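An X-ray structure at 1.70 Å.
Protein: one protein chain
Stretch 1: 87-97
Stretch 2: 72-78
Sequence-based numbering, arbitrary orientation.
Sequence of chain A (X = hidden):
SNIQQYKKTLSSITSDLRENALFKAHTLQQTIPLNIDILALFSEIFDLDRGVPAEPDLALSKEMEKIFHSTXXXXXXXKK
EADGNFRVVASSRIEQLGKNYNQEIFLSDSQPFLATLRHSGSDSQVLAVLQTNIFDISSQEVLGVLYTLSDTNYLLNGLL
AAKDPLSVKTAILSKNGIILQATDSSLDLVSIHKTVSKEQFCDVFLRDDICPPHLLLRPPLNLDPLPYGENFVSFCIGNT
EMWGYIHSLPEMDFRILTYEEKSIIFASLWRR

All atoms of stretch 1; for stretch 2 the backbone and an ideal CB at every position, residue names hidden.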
ATOM      1  N   ARG A  87      13.883  16.404  -7.637  1.00 31.12           N
ATOM      2  CA  ARG A  87      14.634  16.879  -6.482  1.00 28.42           C
ATOM      3  C   ARG A  87      13.695  17.527  -5.469  1.00 29.43           C
ATOM      4  O   ARG A  87      12.823  18.313  -5.847  1.00 33.20           O
ATOM      5  CB  ARG A  87      15.702  17.871  -6.911  1.00 35.02           C
ATOM      6  CG  ARG A  87      16.671  18.233  -5.821  1.00 44.52           C
ATOM      7  CD  ARG A  87      17.641  19.299  -6.301  1.00 52.41           C
ATOM      8  NE  ARG A  87      18.743  19.470  -5.366  1.00 78.86           N
ATOM      9  CZ  ARG A  87      19.464  20.581  -5.250  1.00 87.43           C
ATOM     10  NH1 ARG A  87      19.188  21.644  -5.998  1.00 86.05           N
ATOM     11  NH2 ARG A  87      20.456  20.631  -4.370  1.00 85.85           N
ATOM     12  N   VAL A  88      13.878  17.206  -4.185  1.00 28.74           N
ATOM     13  CA  VAL A  88      13.051  17.800  -3.139  1.00 29.75           C
ATOM     14  C   VAL A  88      13.442  19.260  -2.969  1.00 30.13           C
ATOM     15  O   VAL A  88      14.585  19.576  -2.619  1.00 34.49           O
ATOM     16  CB  VAL A  88      13.192  17.051  -1.808  1.00 32.41           C
ATOM     17  CG1 VAL A  88      12.355  17.724  -0.755  1.00 28.79           C
ATOM     18  CG2 VAL A  88      12.784  15.576  -1.935  1.00 27.39           C
ATOM     19  N   VAL A  89      12.493  20.163  -3.198  1.00 28.62           N
ATOM     20  CA  VAL A  89      12.755  21.590  -3.025  1.00 29.27           C
ATOM     21  C   VAL A  89      12.006  22.197  -1.849  1.00 28.49           C
ATOM     22  O   VAL A  89      12.269  23.362  -1.509  1.00 33.81           O
ATOM     23  CB  VAL A  89      12.459  22.382  -4.316  1.00 33.44           C
ATOM     24  CG1 VAL A  89      13.395  21.930  -5.438  1.00 33.60           C
ATOM     25  CG2 VAL A  89      11.016  22.230  -4.743  1.00 30.32           C
ATOM     26  N   ALA A  90      11.095  21.461  -1.217  1.00 26.88           N
ATOM     27  CA  ALA A  90      10.511  21.868   0.052  1.00 30.81           C
ATOM     28  C   ALA A  90       9.928  20.627   0.713  1.00 26.72           C
ATOM     29  O   ALA A  90       9.357  19.774   0.030  1.00 25.78           O
ATOM     30  CB  ALA A  90       9.431  22.935  -0.143  1.00 31.28           C
ATOM     31  N   SER A  91      10.101  20.514   2.034  1.00 26.78           N
ATOM     32  CA  SER A  91       9.579  19.368   2.769  1.00 31.32           C
ATOM     33  C   SER A  91       9.291  19.723   4.225  1.00 33.15           C
ATOM     34  O   SER A  91      10.013  20.510   4.846  1.00 34.44           O
ATOM     35  CB  SER A  91      10.565  18.199   2.743  1.00 31.04           C
ATOM     36  OG  SER A  91       9.970  17.051   3.329  1.00 28.33           O
ATOM     37  N   SER A  92       8.229  19.125   4.763  1.00 27.64           N
ATOM     38  CA  SER A  92       8.007  19.133   6.205  1.00 24.11           C
ATOM     39  C   SER A  92       9.080  18.356   6.945  1.00 33.32           C
ATOM     40  O   SER A  92       9.209  18.521   8.162  1.00 37.93           O
ATOM     41  CB  SER A  92       6.637  18.541   6.535  1.00 35.34           C
ATOM     42  OG  SER A  92       6.582  17.168   6.198  1.00 29.79           O
ATOM     43  N   ARG A  93       9.824  17.494   6.242  1.00 35.06           N
ATOM     44  CA  ARG A  93      10.984  16.785   6.793  1.00 41.36           C
ATOM     45  C   ARG A  93      12.222  17.532   6.330  1.00 35.71           C
ATOM     46  O   ARG A  93      12.696  17.327   5.210  1.00 36.93           O
ATOM     47  CB  ARG A  93      11.045  15.334   6.326  1.00 42.75           C
ATOM     48  CG  ARG A  93      10.249  14.352   7.152  1.00 52.92           C
ATOM     49  CD  ARG A  93      10.253  12.975   6.498  1.00 65.66           C
ATOM     50  NE  ARG A  93      11.451  12.193   6.777  1.00 57.59           N
ATOM     51  CZ  ARG A  93      11.759  11.056   6.155  1.00 56.25           C
ATOM     52  NH1 ARG A  93      10.968  10.567   5.203  1.00 49.57           N
ATOM     53  NH2 ARG A  93      12.864  10.407   6.477  1.00 56.96           N
ATOM     54  N   ILE A  94      12.756  18.388   7.205  1.00 37.18           N
ATOM     55  CA  ILE A  94      13.848  19.264   6.806  1.00 49.73           C
ATOM     56  C   ILE A  94      15.007  18.441   6.278  1.00 38.69           C
ATOM     57  O   ILE A  94      15.707  18.846   5.337  1.00 36.06           O
ATOM     58  CB  ILE A  94      14.274  20.148   7.994  1.00 52.92           C
ATOM     59  CG1 ILE A  94      13.070  20.943   8.519  1.00 66.07           C
ATOM     60  CG2 ILE A  94      15.436  21.066   7.610  1.00 48.07           C
ATOM     61  CD1 ILE A  94      12.334  21.756   7.474  1.00 62.90           C
ATOM     62  N   GLU A  95      15.226  17.269   6.877  1.00 46.08           N
ATOM     63  CA  GLU A  95      16.351  16.420   6.518  1.00 42.75           C
ATOM     64  C   GLU A  95      16.253  15.902   5.082  1.00 40.38           C
ATOM     65  O   GLU A  95      17.274  15.508   4.504  1.00 43.27           O
ATOM     66  CB  GLU A  95      16.437  15.255   7.515  1.00 41.72           C
ATOM     67  CG  GLU A  95      15.254  14.257   7.480  1.00 46.33           C
ATOM     68  CD  GLU A  95      14.112  14.580   8.465  1.00 58.53           C
ATOM     69  OE1 GLU A  95      13.928  15.757   8.861  1.00 49.30           O
ATOM     70  OE2 GLU A  95      13.383  13.631   8.840  1.00 51.59           O
ATOM     71  N   GLN A  96      15.054  15.890   4.501  1.00 31.34           N
ATOM     72  CA  GLN A  96      14.855  15.475   3.113  1.00 32.66           C
ATOM     73  C   GLN A  96      15.149  16.578   2.110  1.00 36.39           C
ATOM     74  O   GLN A  96      15.245  16.302   0.910  1.00 32.71           O
ATOM     75  CB  GLN A  96      13.415  15.008   2.877  1.00 34.75           C
ATOM     76  CG  GLN A  96      13.002  13.787   3.662  1.00 32.49           C
ATOM     77  CD  GLN A  96      13.928  12.622   3.446  1.00 36.15           C
ATOM     78  OE1 GLN A  96      14.949  12.502   4.127  1.00 37.80           O
ATOM     79  NE2 GLN A  96      13.591  11.755   2.495  1.00 35.77           N
ATOM     80  N   LEU A  97      15.303  17.812   2.565  1.00 36.03           N
ATOM     81  CA  LEU A  97      15.416  18.927   1.646  1.00 32.47           C
ATOM     82  C   LEU A  97      16.629  18.776   0.724  1.00 33.18           C
ATOM     83  O   LEU A  97      17.752  18.530   1.180  1.00 35.84           O
ATOM     84  CB  LEU A  97      15.500  20.217   2.453  1.00 36.26           C
ATOM     85  CG  LEU A  97      15.384  21.534   1.712  1.00 38.36           C
ATOM     86  CD1 LEU A  97      14.060  21.606   0.970  1.00 36.50           C
ATOM     87  CD2 LEU A  97      15.490  22.666   2.714  1.00 42.46           C
ATOM     88  N   UNK A  72       1.512  14.195   9.044  1.00 26.48           N
ATOM     89  CA  UNK A  72       2.140  13.429   7.980  1.00 21.49           C
ATOM     90  C   UNK A  72       3.539  13.035   8.411  1.00 25.61           C
ATOM     91  O   UNK A  72       4.215  13.790   9.114  1.00 28.31           O
ATOM     92  CB  UNK A  72       2.177  14.225   6.674  1.00 21.49           C
ATOM     93  N   UNK A  73       3.981  11.847   7.999  1.00 23.79           N
ATOM     94  CA  UNK A  73       5.397  11.555   8.148  1.00 26.38           C
ATOM     95  C   UNK A  73       6.220  12.472   7.256  1.00 25.76           C
ATOM     96  O   UNK A  73       7.315  12.892   7.642  1.00 27.37           O
ATOM     97  CB  UNK A  73       5.684  10.089   7.819  1.00 26.38           C
ATOM     98  N   UNK A  74       5.690  12.818   6.086  1.00 21.80           N
ATOM     99  CA  UNK A  74       6.375  13.704   5.158  1.00 24.81           C
ATOM    100  C   UNK A  74       5.363  14.296   4.203  1.00 21.66           C
ATOM    101  O   UNK A  74       4.530  13.571   3.651  1.00 22.85           O
ATOM    102  CB  UNK A  74       7.475  12.965   4.394  1.00 24.81           C
ATOM    103  N   UNK A  75       5.453  15.598   3.982  1.00 20.12           N
ATOM    104  CA  UNK A  75       4.876  16.195   2.792  1.00 18.93           C
ATOM    105  C   UNK A  75       5.966  17.004   2.097  1.00 19.60           C
ATOM    106  O   UNK A  75       6.634  17.828   2.731  1.00 25.66           O
ATOM    107  CB  UNK A  75       3.667  17.067   3.135  1.00 18.93           C
ATOM    108  N   UNK A  76       6.178  16.729   0.801  1.00 22.56           N
ATOM    109  CA  UNK A  76       7.281  17.308   0.040  1.00 23.24           C
ATOM    110  C   UNK A  76       6.821  17.816  -1.320  1.00 17.98           C
ATOM    111  O   UNK A  76       6.027  17.170  -1.999  1.00 21.20           O
ATOM    112  CB  UNK A  76       8.397  16.277  -0.140  1.00 23.24           C
ATOM    113  N   UNK A  77       7.362  18.967  -1.707  1.00 22.57           N
ATOM    114  CA  UNK A  77       7.292  19.459  -3.070  1.00 23.47           C
ATOM    115  C   UNK A  77       8.551  19.022  -3.787  1.00 22.90           C
ATOM    116  O   UNK A  77       9.665  19.403  -3.387  1.00 25.00           O
ATOM    117  CB  UNK A  77       7.127  20.979  -3.113  1.00 23.47           C
ATOM    118  N   UNK A  78       8.369  18.249  -4.848  1.00 23.26           N
ATOM    119  CA  UNK A  78       9.453  17.620  -5.587  1.00 23.25           C
ATOM    120  C   UNK A  78       9.477  18.245  -6.970  1.00 27.79           C
ATOM    121  O   UNK A  78       8.541  18.073  -7.756  1.00 25.65           O
ATOM    122  CB  UNK A  78       9.284  16.101  -5.661  1.00 23.25           C
TER

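Position 72 precedes the strand. Its CA-to-CB bond points toward stretch 1, but the ideal CB is still 5.3 Å from Ser-92 OG. That leaves room for almost any side chain. The residue is Tyr-72, chi1 m, and its ring leads away. Its backbone counts for more: water 1 donates to Tyr-72 O at 3.1 Å and lies 2.4 Å from Ser-92 OG.

Position 73 has phi/psi of -66/-34 and a sideways CB with nothing of stretch 1 within 5.5 Å. A long, flexible side chain could still reach back. Lys-73 does so. Its extended chain places Lys-73 CE over one face of the Arg-93 guanidinium, 4.1 Å from Arg-93 NH1. The contact is made by the aliphatic part of the lysine.

Position 74 opens the strand. The ideal CB points sideways and is a tight 3.5 Å from Arg-93 CD. The nearby guanidinium offers a positive charge, and Ser-91 OG is 4.9 Å from the CB. An acid would suit, as would a polar amide. Glu-74 has chi1 and chi2 both t, which carries the carboxylate forward. Glu-74 OE1 forms a salt bridge with Arg-93 NH1 at 2.7 Å; the hydrogen bond within it is weak because its angle is 126°.

Position 75 has extended angles and a sideways CB 4.2 Å from Ser-92 OG. The backbone is held firmly whatever the side chain: its N donates to Ser-92 OG and its O accepts from Ser-92 N. A beta-branched or other apolar residue would suit. Ile-75 places CG2 3.4 Å from Ser-92 OG, while the end of the chain leads away.

Position 76 pairs with Ser-91, CA to CA 4.1 Å. The ideal CB is 3.9 Å from Ser-91 OG and 3.6 Å from Ala-90 O, so a small residue fits, and a hydroxyl could use the polar neighbour. Ser-76 OG lies 2.7 Å from Ser-91 OG. Ser-76 OG also donates to Glu-74 OE2 at 2.7 Å, joining the serine to the acid.

Position 77 pairs with Ala-90 at a beta bulge. Its O accepts from Val-89 N at 2.9 Å and, weakly, from Ala-90 N at 3.3 Å. The CB looks onto Ala-90 and Val-89 CG2, so an apolar side chain suits. Leu-77 CB lies 4.2 Å from Ala-90 CB.

Position 78 pairs with Val-88, on the same face as 76 and Ser-91. Valine, isoleucine or another apolar residue would suit. Val-78 CG2 meets Val-88 CG2 at 4.4 Å.

Stretch 2 72-78: YKEISLV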
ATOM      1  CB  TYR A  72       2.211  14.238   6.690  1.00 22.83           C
ATOM      2  CG  TYR A  72       0.860  14.424   6.076  1.00 26.30           C
ATOM      3  CD1 TYR A  72       0.344  13.470   5.220  1.00 29.59           C
ATOM      4  CD2 TYR A  72       0.076  15.521   6.388  1.00 36.11           C
ATOM      5  CE1 TYR A  72      -0.900  13.616   4.661  1.00 29.39           C
ATOM      6  CE2 TYR A  72      -1.179  15.677   5.822  1.00 32.14           C
ATOM      7  CZ  TYR A  72      -1.653  14.718   4.962  1.00 30.33           C
ATOM      8  OH  TYR A  72      -2.900  14.822   4.410  1.00 34.34           O
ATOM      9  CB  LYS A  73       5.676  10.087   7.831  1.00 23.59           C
ATOM     10  CG  LYS A  73       7.174   9.745   7.862  1.00 35.32           C
ATOM     11  CD  LYS A  73       7.447   8.274   7.560  1.00 36.42           C
ATOM     12  CE  LYS A  73       8.934   7.960   7.672  1.00 41.77           C
ATOM     13  NZ  LYS A  73       9.280   7.610   9.064  1.00 44.21           N
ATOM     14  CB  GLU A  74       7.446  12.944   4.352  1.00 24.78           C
ATOM     15  CG  GLU A  74       8.194  13.795   3.315  1.00 30.47           C
ATOM     16  CD  GLU A  74       9.300  13.016   2.603  1.00 31.67           C
ATOM     17  OE1 GLU A  74       9.831  12.082   3.228  1.00 30.58           O
ATOM     18  OE2 GLU A  74       9.631  13.328   1.431  1.00 23.65           O
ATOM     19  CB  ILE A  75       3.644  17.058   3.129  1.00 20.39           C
ATOM     20  CG1 ILE A  75       3.141  17.726   1.869  1.00 22.80           C
ATOM     21  CG2 ILE A  75       3.980  18.097   4.169  1.00 32.59           C
ATOM     22  CD1 ILE A  75       1.735  18.244   2.020  1.00 31.99           C
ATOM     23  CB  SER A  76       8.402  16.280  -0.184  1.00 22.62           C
ATOM     24  OG  SER A  76       9.011  15.925   1.041  1.00 23.13           O
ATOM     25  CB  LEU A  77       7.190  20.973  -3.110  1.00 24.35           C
ATOM     26  CG  LEU A  77       5.914  21.703  -2.771  1.00 38.21           C
ATOM     27  CD1 LEU A  77       6.207  23.200  -2.935  1.00 34.93           C
ATOM     28  CD2 LEU A  77       4.791  21.237  -3.692  1.00 37.26           C
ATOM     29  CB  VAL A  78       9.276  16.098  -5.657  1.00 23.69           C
ATOM     30  CG1 VAL A  78      10.537  15.431  -6.283  1.00 25.28           C
ATOM     31  CG2 VAL A  78       9.008  15.552  -4.272  1.00 23.32           C
TER
HETATM   32  O   HOH W   1       6.215  15.946   8.267  1.00 32.19           O
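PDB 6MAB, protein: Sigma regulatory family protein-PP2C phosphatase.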